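PDB 2YZQ: CBS domain-containing protein from Pyrococcus horikoshii, which is of unknown function but binds S-adenosylmethionine between two of its CBS domains, which suggests a role in sensing adenosyl ligands or in regulation. Local coordinates for residues 69-74 against 87-92; 115-118 against 122-125; 149-154 against 158-163; 162-165 against 169-172; 254-259 against 265-270. One frame throughout, in Å; residues are numbered along the deposited sequence.

Contact 1: 69-74 against 87-92; sequences DVPVVK and LEYDYR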
# COMPACT_ATOMS: atom_id res chain seq x y z
N ASP A 69 6.02 14.78 -11.89
CA ASP A 69 5.15 13.85 -12.59
C ASP A 69 4.29 13.01 -11.64
O ASP A 69 4.56 11.83 -11.43
CB ASP A 69 5.99 12.92 -13.48
CG ASP A 69 5.13 12.04 -14.37
OD1 ASP A 69 4.37 12.59 -15.19
OD2 ASP A 69 5.23 10.80 -14.26
N VAL A 70 3.26 13.64 -11.08
CA VAL A 70 2.36 12.95 -10.16
C VAL A 70 0.98 12.81 -10.79
O VAL A 70 0.50 13.71 -11.47
CB VAL A 70 2.22 13.73 -8.83
CG1 VAL A 70 3.58 13.88 -8.17
CG2 VAL A 70 1.59 15.09 -9.08
N PRO A 71 0.32 11.66 -10.57
CA PRO A 71 -1.01 11.44 -11.13
C PRO A 71 -2.06 12.40 -10.56
O PRO A 71 -2.09 12.64 -9.35
CB PRO A 71 -1.30 9.98 -10.77
CG PRO A 71 -0.56 9.80 -9.49
CD PRO A 71 0.75 10.50 -9.76
N VAL A 72 -2.88 12.96 -11.44
CA VAL A 72 -3.92 13.90 -11.03
C VAL A 72 -5.26 13.57 -11.67
O VAL A 72 -5.32 13.07 -12.80
CB VAL A 72 -3.55 15.35 -11.39
CG1 VAL A 72 -2.26 15.75 -10.71
CG2 VAL A 72 -3.42 15.49 -12.90
N VAL A 73 -6.34 13.85 -10.95
CA VAL A 73 -7.69 13.62 -11.44
C VAL A 73 -8.58 14.73 -10.90
O VAL A 73 -8.13 15.55 -10.10
CB VAL A 73 -8.26 12.27 -10.95
CG1 VAL A 73 -7.41 11.12 -11.45
CG2 VAL A 73 -8.32 12.26 -9.42
N LYS A 74 -9.82 14.75 -11.36
CA LYS A 74 -10.80 15.72 -10.90
C LYS A 74 -11.76 14.95 -9.99
O LYS A 74 -11.90 13.74 -10.13
CB LYS A 74 -11.55 16.34 -12.08
CG LYS A 74 -10.68 17.25 -12.93
CD LYS A 74 -11.48 17.93 -14.02
CE LYS A 74 -10.62 18.94 -14.77
NZ LYS A 74 -9.38 18.31 -15.32
N LEU A 87 -1.91 2.61 -11.12
CA LEU A 87 -1.27 1.43 -11.68
C LEU A 87 -0.25 1.81 -12.76
O LEU A 87 0.79 1.17 -12.90
CB LEU A 87 -2.32 0.48 -12.28
CG LEU A 87 -3.25 -0.19 -11.27
CD1 LEU A 87 -4.41 -0.86 -12.00
CD2 LEU A 87 -2.47 -1.20 -10.45
N GLU A 88 -0.56 2.86 -13.51
CA GLU A 88 0.32 3.33 -14.57
C GLU A 88 1.63 3.92 -14.06
O GLU A 88 2.70 3.67 -14.62
CB GLU A 88 -0.41 4.38 -15.42
CG GLU A 88 0.48 5.08 -16.44
CD GLU A 88 -0.28 6.09 -17.28
OE1 GLU A 88 -0.99 6.94 -16.69
OE2 GLU A 88 -0.18 6.04 -18.52
N TYR A 89 1.56 4.70 -12.98
CA TYR A 89 2.75 5.32 -12.42
C TYR A 89 3.29 4.55 -11.22
O TYR A 89 4.28 4.96 -10.62
CB TYR A 89 2.44 6.76 -12.01
CG TYR A 89 1.81 7.58 -13.11
CD1 TYR A 89 2.45 7.75 -14.34
CD2 TYR A 89 0.56 8.17 -12.93
CE1 TYR A 89 1.86 8.48 -15.36
CE2 TYR A 89 -0.04 8.91 -13.95
CZ TYR A 89 0.61 9.06 -15.16
OH TYR A 89 0.02 9.79 -16.16
N ASP A 90 2.66 3.43 -10.90
CA ASP A 90 3.07 2.63 -9.75
C ASP A 90 3.25 3.57 -8.57
O ASP A 90 4.25 3.52 -7.86
CB ASP A 90 4.37 1.88 -10.06
CG ASP A 90 4.76 0.92 -8.96
OD1 ASP A 90 3.87 0.21 -8.44
OD2 ASP A 90 5.97 0.85 -8.62
N TYR A 91 2.26 4.44 -8.37
CA TYR A 91 2.27 5.41 -7.28
C TYR A 91 1.02 5.17 -6.45
O TYR A 91 -0.05 4.88 -6.99
CB TYR A 91 2.30 6.82 -7.86
CG TYR A 91 2.76 7.88 -6.88
CD1 TYR A 91 4.01 7.81 -6.27
CD2 TYR A 91 1.94 8.96 -6.57
CE1 TYR A 91 4.43 8.78 -5.36
CE2 TYR A 91 2.34 9.94 -5.67
CZ TYR A 91 3.59 9.84 -5.07
OH TYR A 91 3.98 10.81 -4.17
N ARG A 92 1.14 5.31 -5.13
CA ARG A 92 0.04 5.03 -4.21
C ARG A 92 -0.97 6.14 -3.93
O ARG A 92 -1.79 6.01 -3.02
CB ARG A 92 0.60 4.51 -2.89
CG ARG A 92 1.37 3.21 -3.03
CD ARG A 92 2.00 2.79 -1.70
NE ARG A 92 1.00 2.58 -0.65
CZ ARG A 92 0.19 1.52 -0.59
NH1 ARG A 92 0.26 0.57 -1.52
NH2 ARG A 92 -0.69 1.43 0.40
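Pro71 is met by two tyrosines that close on its ring from different directions, Tyr89 from the end of helix 79-89 and Tyr91 from the loop that follows it. The side chains of Pro71 and Tyr89 slide past each other in opposite directions, and the closest approach is Pro71 CB to Tyr89 CD2 at 3.4 Å. Tyr89 CE2 is almost as near, 3.6 Å from Pro71 CB, so the CD2-CE2 side of the ring lies against the proline CB. Tyr91 instead crosses the proline at about a right angle and offers its CD2, which lies 3.7 Å from Pro71 CD. Its CG is swung trans to the backbone nitrogen (chi1 -162°), which carries the ring back to the proline. At the outer margin Asp69 reaches across Tyr89 with the carboxylate plane 85° from the ring plane. This approach is looser, with Asp69 OD2 4.1 Å from Tyr89 CD1, and no hydrogen bond links the two segments. Pro71 is buried, and Leu85 and Val94 also touch it, while Tyr91 lies against Ile47. The positive phi of Asp90 (48°) takes the chain out of the helix between the two tyrosines. The arrangement belongs to the beta-alpha-beta unit of a CBS domain, in which strand 72-74, helix 79-89 and strand 93-97 follow one another and the helix end packs on the entry to the first strand.

Contact 2: 115-118 against 122-125; sequences RYFA and KYKG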
# COMPACT_ATOMS: atom_id res chain seq x y z
N ARG A 115 -12.38 3.01 2.59
CA ARG A 115 -13.64 3.71 2.35
C ARG A 115 -14.51 3.14 1.24
O ARG A 115 -15.71 3.40 1.19
CB ARG A 115 -13.37 5.18 2.06
CG ARG A 115 -12.62 5.91 3.16
CD ARG A 115 -12.15 7.28 2.70
NE ARG A 115 -11.43 7.98 3.76
CZ ARG A 115 -10.75 9.11 3.60
NH1 ARG A 115 -10.69 9.69 2.41
NH2 ARG A 115 -10.13 9.67 4.63
N TYR A 116 -13.91 2.36 0.36
CA TYR A 116 -14.65 1.80 -0.76
C TYR A 116 -14.78 0.28 -0.76
O TYR A 116 -15.86 -0.25 -0.50
CB TYR A 116 -14.01 2.29 -2.07
CG TYR A 116 -14.75 1.88 -3.32
CD1 TYR A 116 -16.08 2.23 -3.52
CD2 TYR A 116 -14.10 1.15 -4.32
CE1 TYR A 116 -16.75 1.88 -4.68
CE2 TYR A 116 -14.76 0.80 -5.49
CZ TYR A 116 -16.09 1.16 -5.66
OH TYR A 116 -16.75 0.82 -6.82
N PHE A 117 -13.69 -0.43 -1.05
CA PHE A 117 -13.78 -1.88 -1.09
C PHE A 117 -14.32 -2.51 0.20
O PHE A 117 -15.09 -3.46 0.15
CB PHE A 117 -12.41 -2.50 -1.41
CG PHE A 117 -11.96 -2.29 -2.84
CD1 PHE A 117 -12.83 -2.52 -3.90
CD2 PHE A 117 -10.66 -1.88 -3.12
CE1 PHE A 117 -12.41 -2.35 -5.22
CE2 PHE A 117 -10.23 -1.71 -4.43
CZ PHE A 117 -11.11 -1.94 -5.49
N ALA A 118 -13.91 -1.98 1.34
CA ALA A 118 -14.35 -2.53 2.62
C ALA A 118 -15.77 -2.13 3.02
O ALA A 118 -16.33 -2.70 3.95
CB ALA A 118 -13.38 -2.11 3.73
N LYS A 122 -20.99 -4.03 -3.55
CA LYS A 122 -20.62 -4.52 -4.87
C LYS A 122 -19.48 -5.53 -4.92
O LYS A 122 -19.46 -6.40 -5.79
CB LYS A 122 -20.26 -3.34 -5.78
CG LYS A 122 -21.32 -2.26 -5.86
CD LYS A 122 -21.02 -1.26 -6.97
CE LYS A 122 -19.64 -0.62 -6.79
NZ LYS A 122 -19.52 0.09 -5.49
N TYR A 123 -18.53 -5.43 -3.99
CA TYR A 123 -17.39 -6.34 -4.00
C TYR A 123 -17.48 -7.57 -3.12
O TYR A 123 -16.51 -8.32 -2.98
CB TYR A 123 -16.12 -5.55 -3.69
CG TYR A 123 -15.94 -4.43 -4.67
CD1 TYR A 123 -15.67 -4.70 -6.01
CD2 TYR A 123 -16.15 -3.11 -4.29
CE1 TYR A 123 -15.62 -3.68 -6.95
CE2 TYR A 123 -16.10 -2.08 -5.22
CZ TYR A 123 -15.83 -2.38 -6.55
OH TYR A 123 -15.79 -1.37 -7.49
N LYS A 124 -18.65 -7.78 -2.52
CA LYS A 124 -18.85 -8.96 -1.69
C LYS A 124 -18.96 -10.14 -2.65
O LYS A 124 -18.79 -11.29 -2.26
CB LYS A 124 -20.13 -8.83 -0.87
CG LYS A 124 -20.05 -7.82 0.26
CD LYS A 124 -21.30 -7.83 1.12
CE LYS A 124 -21.14 -6.93 2.33
NZ LYS A 124 -22.35 -6.96 3.20
N GLY A 125 -19.25 -9.83 -3.91
CA GLY A 125 -19.38 -10.86 -4.92
C GLY A 125 -18.28 -10.86 -5.96
O GLY A 125 -18.55 -10.91 -7.16
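Phe117 and Tyr123 bring the two backbones nearest each other, their CA atoms 6.4 Å apart. Segment 115-118 is the end of helix 109-117, widened by a pi-type turn over 115-117, and segment 122-125 returns beside it without regular structure. Tyr123 is the centre of an aromatic cluster. Phe117 turns its edge to one face of Tyr123 in a T-shaped pair, with planes at 80° and centroids 4.8 Å apart; Phe117 CD1 stands 3.4 Å from Tyr123 CD2. Tyr123 in turn directs its own edge toward the face of Tyr116 in an offset edge-to-face pair, planes at 72°. The Tyr116 side chain runs out with CG trans to its nitrogen (chi1 -176°), which carries its hydroxyl to that of Tyr123. Tyr116 OH and Tyr123 OH are hydrogen-bonded at 2.5 Å, a very short spacing made doubtful by nearby ring carbons modelled too close. Lys122 bends at chi3 and chi4 to give Tyr116 OH a weak bond from NZ at 3.2 Å, while Ser120 OG is its stronger partner. A leucine in place of Tyr123 would probably leave the Tyr116 hydroxyl without this mate and Phe117 without the ring face it meets. Helix 240-250 touches Phe117 too, through Val240 and Ala244. The two buried phenol hydroxyls share one hydrogen bond, in which either could be the donor, and a charged lysine so near might modestly lower the Tyr116 hydroxyl pKa.

Contact 3: 149-154 against 158-163; sequences LKALLL and MALPVV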
# COMPACT_ATOMS: atom_id res chain seq x y z
N LEU A 149 16.44 -7.16 5.09
CA LEU A 149 16.12 -5.78 4.73
C LEU A 149 16.44 -5.53 3.26
O LEU A 149 15.72 -4.78 2.58
CB LEU A 149 16.89 -4.81 5.61
CG LEU A 149 16.40 -4.73 7.06
CD1 LEU A 149 17.26 -3.75 7.85
CD2 LEU A 149 14.94 -4.31 7.08
N LYS A 150 17.51 -6.14 2.77
CA LYS A 150 17.87 -5.96 1.37
C LYS A 150 16.72 -6.52 0.52
O LYS A 150 16.34 -5.93 -0.48
CB LYS A 150 19.16 -6.72 1.05
CG LYS A 150 19.65 -6.51 -0.38
CD LYS A 150 20.16 -5.10 -0.60
CE LYS A 150 20.62 -4.90 -2.04
NZ LYS A 150 21.30 -3.59 -2.22
N ALA A 151 16.17 -7.65 0.94
CA ALA A 151 15.06 -8.27 0.21
C ALA A 151 13.81 -7.38 0.27
O ALA A 151 13.08 -7.25 -0.71
CB ALA A 151 14.74 -9.64 0.78
N LEU A 152 13.57 -6.80 1.44
CA LEU A 152 12.41 -5.93 1.61
C LEU A 152 12.53 -4.74 0.66
O LEU A 152 11.55 -4.33 0.03
CB LEU A 152 12.33 -5.44 3.06
CG LEU A 152 11.11 -4.56 3.36
CD1 LEU A 152 9.83 -5.33 3.07
CD2 LEU A 152 11.15 -4.12 4.82
N LEU A 153 13.74 -4.20 0.57
CA LEU A 153 14.01 -3.06 -0.30
C LEU A 153 13.74 -3.41 -1.76
O LEU A 153 13.32 -2.56 -2.55
CB LEU A 153 15.47 -2.63 -0.13
CG LEU A 153 16.00 -1.51 -1.04
CD1 LEU A 153 15.17 -0.26 -0.83
CD2 LEU A 153 17.46 -1.25 -0.72
N LEU A 154 13.97 -4.67 -2.12
CA LEU A 154 13.76 -5.13 -3.50
C LEU A 154 12.41 -5.80 -3.74
O LEU A 154 12.21 -6.46 -4.76
CB LEU A 154 14.89 -6.08 -3.89
CG LEU A 154 16.28 -5.43 -3.93
CD1 LEU A 154 17.36 -6.49 -4.02
CD2 LEU A 154 16.35 -4.48 -5.12
N MET A 158 5.07 -4.18 0.83
CA MET A 158 5.54 -3.53 2.04
C MET A 158 5.98 -4.57 3.07
O MET A 158 6.62 -4.22 4.06
CB MET A 158 4.43 -2.67 2.63
CG MET A 158 4.04 -1.50 1.74
SD MET A 158 2.84 -0.46 2.56
CE MET A 158 3.86 0.29 3.80
N ALA A 159 5.65 -5.83 2.83
CA ALA A 159 6.02 -6.88 3.77
C ALA A 159 6.54 -8.14 3.12
O ALA A 159 6.23 -8.44 1.96
CB ALA A 159 4.83 -7.24 4.65
N LEU A 160 7.34 -8.88 3.87
CA LEU A 160 7.91 -10.14 3.42
C LEU A 160 7.31 -11.31 4.20
O LEU A 160 7.45 -11.37 5.42
CB LEU A 160 9.42 -10.19 3.65
CG LEU A 160 10.36 -9.26 2.89
CD1 LEU A 160 11.76 -9.34 3.48
CD2 LEU A 160 10.37 -9.66 1.43
N PRO A 161 6.62 -12.23 3.51
CA PRO A 161 6.08 -13.37 4.25
C PRO A 161 7.33 -14.13 4.69
O PRO A 161 8.32 -14.17 3.96
CB PRO A 161 5.30 -14.14 3.19
CG PRO A 161 4.85 -13.06 2.25
CD PRO A 161 6.08 -12.18 2.14
N VAL A 162 7.30 -14.73 5.88
CA VAL A 162 8.46 -15.47 6.38
C VAL A 162 8.15 -16.96 6.38
O VAL A 162 7.06 -17.38 6.77
CB VAL A 162 8.82 -15.03 7.82
CG1 VAL A 162 10.05 -15.76 8.29
CG2 VAL A 162 9.05 -13.52 7.85
N VAL A 163 9.12 -17.77 5.96
CA VAL A 163 8.92 -19.21 5.91
C VAL A 163 9.96 -19.97 6.73
O VAL A 163 11.01 -19.44 7.06
CB VAL A 163 8.98 -19.72 4.45
CG1 VAL A 163 7.89 -19.06 3.62
CG2 VAL A 163 10.35 -19.43 3.85
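Leu160 and Leu152 lead the packing of helix 145-153 on strand 159-163, within the beta-alpha-beta unit of a CBS domain. The axes of helix 149-153 and strand 159-163 pass 8.6 Å apart, with directions differing by 127°. At the start of the second segment the CB of Met158 points away from the helix, and the side chain touches S-adenosylmethionine; it is the backbone that meets the helix: Leu152 CD1 rests 3.5 Å from Met158 O. Ala159 follows, its CA 4.2 Å from the same Leu152 CD1, while its CB points off the helix toward Ile172 and Gln254. Next comes Leu160, which reverses the direction and points at the helix from the opposite face of its strand, where Val139 and Val173 also touch it. Its CG is trans to the carbonyl carbon (chi1 -66°), bringing the branched end between Ala151 and Leu152. Beyond it, Pro161 to Val163 lead onward in the sheet, with Pro161 and Val163 joined to Val139 by backbone hydrogen bonds. No hydrogen bond crosses the contact; it is held by leucine and alanine hydrocarbon against side chain and backbone. Leu160 CG lies 4.0 Å from Leu152 CD1, while Leu160 CD1 sits 4.0 Å from Ala151 CB and 3.7 Å from Leu152 N.

Contact 4: 162-165 against 169-172; sequences VVDS and LVGI. With SAM (S-adenosylmethionine), chain B.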
# COMPACT_ATOMS: atom_id res chain seq x y z
N VAL A 162 7.30 -14.73 5.88
CA VAL A 162 8.46 -15.47 6.38
C VAL A 162 8.15 -16.96 6.38
O VAL A 162 7.06 -17.38 6.77
CB VAL A 162 8.82 -15.03 7.82
CG1 VAL A 162 10.05 -15.76 8.29
CG2 VAL A 162 9.05 -13.52 7.85
N VAL A 163 9.12 -17.77 5.96
CA VAL A 163 8.92 -19.21 5.91
C VAL A 163 9.96 -19.97 6.73
O VAL A 163 11.01 -19.44 7.06
CB VAL A 163 8.98 -19.72 4.45
CG1 VAL A 163 7.89 -19.06 3.62
CG2 VAL A 163 10.35 -19.43 3.85
N ASP A 164 9.64 -21.22 7.07
CA ASP A 164 10.60 -22.03 7.81
C ASP A 164 11.55 -22.69 6.82
O ASP A 164 11.49 -22.43 5.61
CB ASP A 164 9.90 -23.07 8.70
CG ASP A 164 9.05 -24.06 7.93
OD1 ASP A 164 9.23 -24.21 6.70
OD2 ASP A 164 8.21 -24.73 8.57
N SER A 165 12.42 -23.56 7.32
CA SER A 165 13.41 -24.22 6.48
C SER A 165 12.81 -25.11 5.38
O SER A 165 13.50 -25.47 4.44
CB SER A 165 14.36 -25.05 7.34
OG SER A 165 13.67 -26.09 8.01
N LEU A 169 4.76 -21.28 5.60
CA LEU A 169 4.55 -19.92 6.09
C LEU A 169 4.51 -19.92 7.63
O LEU A 169 3.69 -20.61 8.23
CB LEU A 169 3.23 -19.37 5.54
CG LEU A 169 2.86 -17.94 5.97
CD1 LEU A 169 3.84 -16.96 5.35
CD2 LEU A 169 1.44 -17.62 5.53
N VAL A 170 5.39 -19.14 8.25
CA VAL A 170 5.42 -19.07 9.72
C VAL A 170 5.35 -17.66 10.28
O VAL A 170 5.24 -17.48 11.50
CB VAL A 170 6.68 -19.76 10.31
CG1 VAL A 170 6.70 -21.23 9.93
CG2 VAL A 170 7.94 -19.05 9.84
N GLY A 171 5.43 -16.65 9.42
CA GLY A 171 5.37 -15.29 9.91
C GLY A 171 5.37 -14.28 8.78
O GLY A 171 5.23 -14.63 7.61
N ILE A 172 5.51 -13.01 9.15
CA ILE A 172 5.53 -11.95 8.17
C ILE A 172 6.25 -10.78 8.83
O ILE A 172 6.22 -10.63 10.05
CB ILE A 172 4.08 -11.59 7.74
CG1 ILE A 172 4.11 -10.59 6.58
CG2 ILE A 172 3.29 -11.07 8.94
CD1 ILE A 172 2.84 -10.61 5.75
N SAM B . 2.61 0.77 6.64
CA SAM B . 1.95 0.68 7.95
C SAM B . 2.64 1.60 8.94
O SAM B . 2.10 1.88 10.00
OXT SAM B . 3.74 2.06 8.69
CB SAM B . 2.00 -0.78 8.44
CG SAM B . 0.94 -1.00 9.52
SD SAM B . 0.80 -2.77 9.90
CE SAM B . -0.30 -2.66 11.36
C5' SAM B . 2.41 -3.24 10.57
C4' SAM B . 2.28 -4.58 11.31
O4' SAM B . 1.39 -5.46 10.58
C3' SAM B . 3.63 -5.29 11.43
O3' SAM B . 3.77 -5.84 12.75
C2' SAM B . 3.54 -6.39 10.36
O2' SAM B . 4.40 -7.49 10.65
C1' SAM B . 2.04 -6.73 10.43
N9 SAM B . 1.54 -7.40 9.23
C8 SAM B . 1.69 -7.03 7.92
N7 SAM B . 0.98 -7.82 7.16
C5 SAM B . 0.44 -8.81 7.93
C6 SAM B . -0.33 -9.98 7.70
N6 SAM B . -0.69 -10.35 6.42
N1 SAM B . -0.71 -10.73 8.76
C2 SAM B . -0.33 -10.44 10.00
N3 SAM B . 0.37 -9.33 10.27
C4 SAM B . 0.79 -8.52 9.27
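Val162 O accepts two backbone donors from the opposite strand, and this fork defines the contact. The stronger bond comes from Val170 N at 2.8 Å and is nearly straight, with an angle of 171° at the hydrogen. Gly171 N adds a longer, more bent one to Val162 O at 3.2 Å. In return Val162 N donates to Gly171 O at 2.7 Å, approaching from above the carbonyl plane, 55° out of it. Val170 and Gly171 thus both face Val162, a classic beta bulge, and the register slips by one before the non-hydrogen-bonded pair Val163 and Leu169. Around this polar core lie apolar groups. Leu169 CD1 folds over the strand to 3.5 Å from Val162 O, helped by a CG trans to its nitrogen (chi1 -180°). Val162 CG2 lies beside the Ile172 amide, 3.8 Å from its N. Further out Val170 CG1 meets Asp164 CB at 3.9 Å, the side chains crossing at about a right angle; the Asp164 carboxylate takes the amides of Glu166 and Asn168 in the turn. Ile172, whose CB points away from segment 162-165, puts CG2 3.6 Å from C4 of S-adenosylmethionine. Thus Val162 has both backbone polar atoms paired across the hairpin, the bulge supplies the second donor to its oxygen, and the residue just after the bulge, Ile172, presents a hydrocarbon branch to the adenine of the ligand.

Contact 5: 254-259 against 265-270; sequences QLPVIR and IGLIRD. With SAM (S-adenosylmethionine), chain B.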
# COMPACT_ATOMS: atom_id res chain seq x y z
N GLN A 254 -1.20 -5.95 2.86
CA GLN A 254 -1.10 -7.18 2.10
C GLN A 254 -1.38 -8.44 2.91
O GLN A 254 -1.08 -8.50 4.10
CB GLN A 254 0.30 -7.32 1.49
CG GLN A 254 1.41 -7.45 2.53
CD GLN A 254 1.64 -6.18 3.31
OE1 GLN A 254 1.94 -5.13 2.73
NE2 GLN A 254 1.52 -6.26 4.64
N LEU A 255 -1.96 -9.43 2.25
CA LEU A 255 -2.26 -10.72 2.88
C LEU A 255 -1.68 -11.85 2.05
O LEU A 255 -1.92 -11.93 0.85
CB LEU A 255 -3.76 -10.97 3.00
CG LEU A 255 -4.62 -10.26 4.04
CD1 LEU A 255 -4.66 -8.77 3.77
CD2 LEU A 255 -6.03 -10.84 4.01
N PRO A 256 -0.87 -12.71 2.67
CA PRO A 256 -0.32 -13.82 1.89
C PRO A 256 -1.51 -14.66 1.42
O PRO A 256 -2.50 -14.80 2.13
CB PRO A 256 0.52 -14.57 2.92
CG PRO A 256 1.05 -13.47 3.78
CD PRO A 256 -0.16 -12.57 3.96
N VAL A 257 -1.42 -15.21 0.21
CA VAL A 257 -2.48 -16.06 -0.31
C VAL A 257 -2.00 -17.48 -0.13
O VAL A 257 -0.89 -17.82 -0.53
CB VAL A 257 -2.72 -15.79 -1.82
CG1 VAL A 257 -3.78 -16.75 -2.37
CG2 VAL A 257 -3.15 -14.34 -2.01
N ILE A 258 -2.83 -18.32 0.50
CA ILE A 258 -2.44 -19.70 0.75
C ILE A 258 -3.48 -20.74 0.40
O ILE A 258 -4.62 -20.43 0.04
CB ILE A 258 -2.12 -19.92 2.25
CG1 ILE A 258 -3.41 -19.82 3.07
CG2 ILE A 258 -1.10 -18.90 2.73
CD1 ILE A 258 -3.30 -20.31 4.50
N ARG A 259 -3.06 -21.99 0.53
CA ARG A 259 -3.90 -23.16 0.33
C ARG A 259 -3.53 -23.97 1.57
O ARG A 259 -2.48 -23.73 2.18
CB ARG A 259 -3.52 -23.92 -0.94
CG ARG A 259 -2.20 -24.67 -0.85
CD ARG A 259 -1.97 -25.58 -2.05
NE ARG A 259 -1.71 -24.83 -3.27
CZ ARG A 259 -1.38 -25.39 -4.43
NH1 ARG A 259 -1.27 -26.70 -4.53
NH2 ARG A 259 -1.16 -24.62 -5.50
N ILE A 265 1.08 -19.49 -1.90
CA ILE A 265 0.95 -19.54 -3.35
C ILE A 265 0.84 -18.17 -4.00
O ILE A 265 0.74 -18.05 -5.22
CB ILE A 265 -0.27 -20.39 -3.78
CG1 ILE A 265 -1.57 -19.76 -3.26
CG2 ILE A 265 -0.11 -21.81 -3.24
CD1 ILE A 265 -2.83 -20.51 -3.68
N GLY A 266 0.86 -17.12 -3.18
CA GLY A 266 0.76 -15.78 -3.72
C GLY A 266 0.63 -14.71 -2.65
O GLY A 266 0.81 -14.98 -1.46
N LEU A 267 0.30 -13.50 -3.08
CA LEU A 267 0.15 -12.38 -2.16
C LEU A 267 -0.87 -11.41 -2.74
O LEU A 267 -0.82 -11.10 -3.92
CB LEU A 267 1.50 -11.66 -2.01
CG LEU A 267 1.56 -10.47 -1.04
CD1 LEU A 267 1.47 -10.99 0.39
CD2 LEU A 267 2.86 -9.70 -1.25
N ILE A 268 -1.82 -10.98 -1.91
CA ILE A 268 -2.78 -10.00 -2.40
C ILE A 268 -2.47 -8.68 -1.68
O ILE A 268 -2.63 -8.57 -0.46
CB ILE A 268 -4.26 -10.44 -2.17
CG1 ILE A 268 -5.21 -9.39 -2.75
CG2 ILE A 268 -4.55 -10.68 -0.68
CD1 ILE A 268 -5.14 -9.29 -4.27
N ARG A 269 -1.98 -7.71 -2.44
CA ARG A 269 -1.62 -6.39 -1.91
C ARG A 269 -2.79 -5.46 -2.15
O ARG A 269 -3.64 -5.73 -3.01
CB ARG A 269 -0.41 -5.82 -2.65
CG ARG A 269 0.85 -6.71 -2.65
CD ARG A 269 1.90 -6.10 -3.58
NE ARG A 269 1.41 -6.08 -4.95
CZ ARG A 269 1.85 -5.27 -5.90
NH1 ARG A 269 2.81 -4.39 -5.64
NH2 ARG A 269 1.33 -5.33 -7.12
N ASP A 270 -2.85 -4.36 -1.40
CA ASP A 270 -3.92 -3.40 -1.60
C ASP A 270 -3.85 -2.89 -3.04
O ASP A 270 -4.87 -2.69 -3.69
CB ASP A 270 -3.81 -2.23 -0.59
CG ASP A 270 -2.40 -1.64 -0.48
OD1 ASP A 270 -1.53 -1.92 -1.32
OD2 ASP A 270 -2.17 -0.86 0.48
N SAM B . 2.61 0.77 6.64
CA SAM B . 1.95 0.68 7.95
C SAM B . 2.64 1.60 8.94
O SAM B . 2.10 1.88 10.00
OXT SAM B . 3.74 2.06 8.69
CB SAM B . 2.00 -0.78 8.44
CG SAM B . 0.94 -1.00 9.52
SD SAM B . 0.80 -2.77 9.90
CE SAM B . -0.30 -2.66 11.36
C5' SAM B . 2.41 -3.24 10.57
C4' SAM B . 2.28 -4.58 11.31
O4' SAM B . 1.39 -5.46 10.58
C3' SAM B . 3.63 -5.29 11.43
O3' SAM B . 3.77 -5.84 12.75
C2' SAM B . 3.54 -6.39 10.36
O2' SAM B . 4.40 -7.49 10.65
C1' SAM B . 2.04 -6.73 10.43
N9 SAM B . 1.54 -7.40 9.23
C8 SAM B . 1.69 -7.03 7.92
N7 SAM B . 0.98 -7.82 7.16
C5 SAM B . 0.44 -8.81 7.93
C6 SAM B . -0.33 -9.98 7.70
N6 SAM B . -0.69 -10.35 6.42
N1 SAM B . -0.71 -10.73 8.76
C2 SAM B . -0.33 -10.44 10.00
N3 SAM B . 0.37 -9.33 10.27
C4 SAM B . 0.79 -8.52 9.27
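Leu255 and Ile268 tie the hairpin with a reciprocal pair of backbone hydrogen bonds, both 2.9 Å: Leu255 N to Ile268 O and Ile268 N to Leu255 O. Val257 N donates to Gly266 O at 2.8 Å. Val257 O takes Ile265 N at 2.9 Å and, weakly, Gly266 N, making a classic beta bulge.

The other end grips the ligand. SAM N6 donates to Gln254 O at 3.0 Å, and Gln254 NE2, brought round by a bend at chi2 (-69°), gives SAM N7 a weak bond, so the Hoogsteen edge of adenine is read.

Among van der Waals contacts, Ile265 CG1 lies 3.8 Å from Val257 CG1, and the Ile265 CG2 methyl meets the guanidinium end, 3.4 Å from Arg259 NE; Ile265 crosses both side chains at about a right angle. With Ile265 cut back to alanine, a gap would probably open beside Val257 CG1, and Arg259 would lose the methyl it lies against. Leu267 runs alongside Gln254, its CD1 4.0 Å from Gln254 CB.

Helix 240-250 touches Leu255 through Met247 and Ile268 through Val243. On the opposite sheet face Pro256 packs against Pro161 of strand 159-163 and Ile172 of strand 169-174.

In the fold
Contacts 3, 4 and 5 gather round S-adenosylmethionine, their centres about 12 to 14 Å from one another. Contacts 3 and 4 share Val162 and Val163 in one CBS domain, and contact 5 brings in another: Ala159 CB lies 3.4 Å from Gln254 NE2, and Ile172 CD1 lies 3.9 Å from Pro256 CG. Met158, Ile172 and Gln254 thus line one pocket from both domains. Contact 1 belongs to a different CBS domain, about 24 Å from contact 5 between centres, yet Arg92 NH2 and Asp270 OD2 form a salt bridge of 2.7 Å between them. Contact 2 touches none of the others; its nearest atoms are about 5 Å from contact 5 but about 18 Å from contact 4.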